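Local atomic coordinates of putative uncharacterized protein PH0734 (PDB entry 3D79), a protein that is of unknown function but carries a PUA domain and probably binds RNA. Residues 25-30 with 72-77; 76-81 with 172-177. One frame throughout, in Å; residues are numbered along the deposited sequence.

Interaction 1. Residues 25-30 with 72-77; sequences IAQLSQ and DLIFPL
Q27 reaches from helix 18-32 to strand 73-76 and grips the strand's backbone with both ends of its carboxamide. Its chain leaves the helix toward the strand and stays extended beyond CG, where chi2 of 179° carries CD out to the strand. There Q27 OE1 accepts the backbone N-H of I74 at 3.0 Å, nearly straight at 166°. On the other arm Q27 NE2 donates to D72 O, also at 3.0 Å, with the acceptor close to the plane of the amide. The carboxamide thus bonds the C=O before L73 and the N-H after it, as a parallel neighbouring strand would. A water carries the link on, donating to Q27 OE1 at 2.7 Å and to I74 O at 2.8 Å. Strand 73-76 is an outermost strand of the five-stranded antiparallel sheet in the Pre-PUA-like region; its other edge pairs with strand 64-70, F75 bonding to I68, and Q27 occupies backbone groups on the side where that sheet ends. The two bonds from opposite ends of one amide also fix its flip. A chi1 of 60° sets I74 CG1 3.4 Å from Q27 OE1. At the next residue, L28, the contact becomes apolar. L28 CD2 lies 3.6 Å from I74 CD1, the two side chains crossing at about a right angle, and the same methyl comes within 4.2 Å of P76 CD. F67 of strand 64-70 and A37 and M40 of helix 34-40 also touch L28, while I24 and M31 pack on I74.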
# COMPACT_ATOMS: atom_id res chain seq x y z
N ILE A 25 5.35 -13.42 -1.91
CA ILE A 25 6.63 -12.98 -2.45
C ILE A 25 6.53 -12.67 -3.95
O ILE A 25 7.02 -11.64 -4.42
CB ILE A 25 7.74 -14.02 -2.19
CG1 ILE A 25 8.02 -14.10 -0.68
CG2 ILE A 25 9.02 -13.67 -2.96
CD1 ILE A 25 8.89 -15.29 -0.29
N ALA A 26 5.87 -13.56 -4.69
CA ALA A 26 5.66 -13.38 -6.12
C ALA A 26 4.92 -12.08 -6.42
O ALA A 26 5.33 -11.29 -7.28
CB ALA A 26 4.92 -14.57 -6.69
N GLN A 27 3.84 -11.83 -5.68
CA GLN A 27 3.04 -10.62 -5.84
C GLN A 27 3.86 -9.36 -5.55
O GLN A 27 3.85 -8.41 -6.33
CB GLN A 27 1.79 -10.66 -4.96
CG GLN A 27 0.72 -11.63 -5.44
CD GLN A 27 -0.50 -11.65 -4.54
OE1 GLN A 27 -1.00 -10.61 -4.11
NE2 GLN A 27 -1.00 -12.85 -4.25
N LEU A 28 4.57 -9.36 -4.42
CA LEU A 28 5.40 -8.21 -4.04
C LEU A 28 6.50 -7.95 -5.06
O LEU A 28 6.78 -6.80 -5.41
CB LEU A 28 6.02 -8.45 -2.66
CG LEU A 28 5.08 -8.48 -1.45
CD1 LEU A 28 5.83 -8.99 -0.24
CD2 LEU A 28 4.47 -7.09 -1.17
N SER A 29 7.11 -9.02 -5.56
CA SER A 29 8.18 -8.90 -6.55
C SER A 29 7.70 -8.27 -7.85
O SER A 29 8.40 -7.46 -8.46
CB SER A 29 8.84 -10.26 -6.81
OG SER A 29 9.50 -10.72 -5.63
N GLN A 30 6.49 -8.64 -8.27
CA GLN A 30 5.91 -8.05 -9.48
C GLN A 30 5.63 -6.57 -9.28
O GLN A 30 5.92 -5.75 -10.16
CB GLN A 30 4.64 -8.78 -9.88
CG GLN A 30 4.09 -8.29 -11.22
CD GLN A 30 2.75 -8.92 -11.56
OE1 GLN A 30 1.77 -8.71 -10.85
NE2 GLN A 30 2.71 -9.67 -12.66
N ASP A 72 -7.23 -13.30 -2.25
CA ASP A 72 -5.89 -13.87 -2.40
C ASP A 72 -4.84 -12.81 -2.75
O ASP A 72 -3.68 -13.14 -3.01
CB ASP A 72 -5.88 -15.02 -3.42
CG ASP A 72 -6.07 -14.54 -4.85
OD1 ASP A 72 -5.51 -15.18 -5.77
OD2 ASP A 72 -6.78 -13.54 -5.07
N LEU A 73 -5.26 -11.54 -2.74
CA LEU A 73 -4.36 -10.44 -3.12
C LEU A 73 -3.87 -9.65 -1.91
O LEU A 73 -4.65 -9.31 -1.03
CB LEU A 73 -5.03 -9.49 -4.12
CG LEU A 73 -5.45 -10.05 -5.49
CD1 LEU A 73 -6.08 -8.94 -6.32
CD2 LEU A 73 -4.28 -10.68 -6.23
N ILE A 74 -2.57 -9.36 -1.90
CA ILE A 74 -1.96 -8.66 -0.78
C ILE A 74 -1.36 -7.30 -1.19
O ILE A 74 -1.09 -7.05 -2.37
CB ILE A 74 -0.86 -9.52 -0.05
CG1 ILE A 74 0.27 -9.92 -1.00
CG2 ILE A 74 -1.48 -10.77 0.56
CD1 ILE A 74 1.36 -8.89 -1.15
N PHE A 75 -1.17 -6.45 -0.19
CA PHE A 75 -0.47 -5.18 -0.38
C PHE A 75 0.04 -4.70 0.98
O PHE A 75 -0.59 -4.97 1.99
CB PHE A 75 -1.38 -4.12 -1.00
CG PHE A 75 -0.63 -2.99 -1.66
CD1 PHE A 75 0.06 -3.20 -2.85
CD2 PHE A 75 -0.61 -1.72 -1.09
CE1 PHE A 75 0.77 -2.17 -3.46
CE2 PHE A 75 0.09 -0.68 -1.69
CZ PHE A 75 0.78 -0.91 -2.88
N PRO A 76 1.20 -4.02 1.01
CA PRO A 76 1.66 -3.50 2.30
C PRO A 76 0.64 -2.62 3.03
O PRO A 76 -0.05 -1.81 2.41
CB PRO A 76 2.89 -2.66 1.93
CG PRO A 76 3.39 -3.29 0.68
CD PRO A 76 2.17 -3.72 -0.07
N LEU A 77 0.57 -2.78 4.35
CA LEU A 77 -0.22 -1.90 5.21
C LEU A 77 0.39 -0.51 5.27
O LEU A 77 1.58 -0.32 4.99
CB LEU A 77 -0.29 -2.47 6.63
CG LEU A 77 -1.03 -3.79 6.83
CD1 LEU A 77 -0.72 -4.35 8.19
CD2 LEU A 77 -2.54 -3.63 6.62
O HOH W 1 -1.22 -8.06 -4.95

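Interaction 2. Residues 76-81 with 172-177; sequences PLVIAL and KIWEVT
V78 and I79, in the first turn of helix 78-84, meet the six-membered ring of W174 on helix 172-177, the main apolar part of the contact. W174 CG is anti to its backbone N (chi1 175°), and the indole extends across to the other helix. V78 CG1 approaches W174 CZ3 obliquely at 3.6 Å, I79 CD1 lies 3.9 Å from W174 CH2, and both side chains cross the indole at about a right angle. At the N-cap, L77 splits its methyls: CD2 meets I173 CG2 at 4.0 Å, and CD1 faces T177 CG2. I58 of strand 56-61 touches L77, I173 and T177, which places the C-terminal helix 172-177 against the sheet of the Pre-PUA-like region and the helix that follows it. I79 also packs on T177, its CG2 coming within 3.6 Å of T177 O. An alanine in place of I79 would probably open a gap beside W174 CH2 and T177 O, where CD1 and CG2 now pack. The polar part runs through water: one molecule accepts from I79 N at 3.0 Å and donates to T177 OG1 at 2.9 Å. That hydroxyl donates in turn to I173 O at 2.7 Å, from above the carbonyl plane, so the early backbone N-H of one helix is tied to the backbone of the other.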
# COMPACT_ATOMS: atom_id res chain seq x y z
N PRO A 76 1.20 -4.02 1.01
CA PRO A 76 1.66 -3.50 2.30
C PRO A 76 0.64 -2.62 3.03
O PRO A 76 -0.05 -1.81 2.41
CB PRO A 76 2.89 -2.66 1.93
CG PRO A 76 3.39 -3.29 0.68
CD PRO A 76 2.17 -3.72 -0.07
N LEU A 77 0.57 -2.78 4.35
CA LEU A 77 -0.22 -1.90 5.21
C LEU A 77 0.39 -0.51 5.27
O LEU A 77 1.58 -0.32 4.99
CB LEU A 77 -0.29 -2.47 6.63
CG LEU A 77 -1.03 -3.79 6.83
CD1 LEU A 77 -0.72 -4.35 8.19
CD2 LEU A 77 -2.54 -3.63 6.62
N VAL A 78 -0.43 0.47 5.65
CA VAL A 78 0.07 1.84 5.83
C VAL A 78 1.18 1.88 6.90
O VAL A 78 2.19 2.56 6.71
CB VAL A 78 -1.06 2.87 6.11
CG1 VAL A 78 -0.49 4.27 6.32
CG2 VAL A 78 -2.04 2.89 4.94
N ILE A 79 1.00 1.14 8.00
CA ILE A 79 2.03 1.08 9.05
C ILE A 79 3.36 0.52 8.52
O ILE A 79 4.44 1.06 8.83
CB ILE A 79 1.55 0.33 10.34
CG1 ILE A 79 2.57 0.51 11.48
CG2 ILE A 79 1.29 -1.14 10.08
CD1 ILE A 79 2.85 1.96 11.85
N ALA A 80 3.29 -0.53 7.70
CA ALA A 80 4.48 -1.13 7.09
C ALA A 80 5.22 -0.12 6.21
O ALA A 80 6.45 0.01 6.27
CB ALA A 80 4.11 -2.37 6.29
N LEU A 81 4.45 0.61 5.39
CA LEU A 81 5.02 1.64 4.54
C LEU A 81 5.55 2.82 5.36
O LEU A 81 6.54 3.45 4.98
CB LEU A 81 3.97 2.12 3.52
CG LEU A 81 3.57 1.07 2.48
CD1 LEU A 81 2.36 1.55 1.69
CD2 LEU A 81 4.72 0.71 1.54
N LYS A 172 -9.64 2.18 11.10
CA LYS A 172 -9.71 1.13 12.11
C LYS A 172 -8.62 0.07 11.97
O LYS A 172 -8.14 -0.47 12.96
CB LYS A 172 -11.10 0.51 12.15
CG LYS A 172 -12.13 1.36 12.89
CD LYS A 172 -11.79 1.48 14.37
CE LYS A 172 -12.65 2.53 15.07
NZ LYS A 172 -12.16 2.82 16.45
N ILE A 173 -8.22 -0.21 10.73
CA ILE A 173 -7.09 -1.11 10.47
C ILE A 173 -5.79 -0.52 11.05
O ILE A 173 -5.01 -1.22 11.71
CB ILE A 173 -6.93 -1.42 8.96
CG1 ILE A 173 -8.15 -2.19 8.44
CG2 ILE A 173 -5.64 -2.21 8.70
CD1 ILE A 173 -8.26 -2.31 6.92
N TRP A 174 -5.59 0.78 10.82
CA TRP A 174 -4.46 1.51 11.39
C TRP A 174 -4.44 1.40 12.91
O TRP A 174 -3.40 1.12 13.50
CB TRP A 174 -4.53 2.98 10.96
CG TRP A 174 -3.48 3.87 11.58
CD1 TRP A 174 -3.63 4.65 12.69
CD2 TRP A 174 -2.14 4.08 11.12
NE1 TRP A 174 -2.47 5.33 12.96
CE2 TRP A 174 -1.54 5.01 12.01
CE3 TRP A 174 -1.39 3.58 10.05
CZ2 TRP A 174 -0.21 5.44 11.85
CZ3 TRP A 174 -0.07 4.02 9.90
CH2 TRP A 174 0.50 4.93 10.80
N GLU A 175 -5.60 1.59 13.54
CA GLU A 175 -5.69 1.54 15.01
C GLU A 175 -5.13 0.24 15.58
O GLU A 175 -4.41 0.26 16.58
CB GLU A 175 -7.13 1.76 15.48
CG GLU A 175 -7.63 3.18 15.29
CD GLU A 175 -8.95 3.46 16.00
OE1 GLU A 175 -9.40 2.62 16.80
OE2 GLU A 175 -9.53 4.54 15.75
N VAL A 176 -5.44 -0.87 14.92
CA VAL A 176 -5.05 -2.20 15.42
C VAL A 176 -3.71 -2.73 14.90
O VAL A 176 -3.25 -3.77 15.35
CB VAL A 176 -6.17 -3.26 15.21
CG1 VAL A 176 -7.48 -2.82 15.86
CG2 VAL A 176 -6.37 -3.58 13.73
N THR A 177 -3.11 -2.02 13.94
CA THR A 177 -1.83 -2.45 13.36
C THR A 177 -0.64 -1.53 13.65
O THR A 177 0.52 -1.95 13.54
CB THR A 177 -1.94 -2.63 11.83
OG1 THR A 177 -2.40 -1.41 11.24
CG2 THR A 177 -2.89 -3.78 11.47
O HOH W 2 -1.64 0.09 8.85

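Interactions 1 and 2 lie about 15 Å apart between centres and join through P76 and L77, where strand 73-76 gives way to helix 78-84. Interaction 1 comes first along the chain and is local to the Pre-PUA-like region, setting helix 18-32 against an outermost strand of its five-stranded sheet. Interaction 2 starts where that strand ends and spans 90 intervening residues, bringing helix 172-177 onto the start of helix 78-84. The seven-stranded mixed sheet is formed between its two segments, and the chain's last helix then comes back onto helix 78-84. The strand-to-helix connection is thus held by an early helix at one end and the last helix at the other.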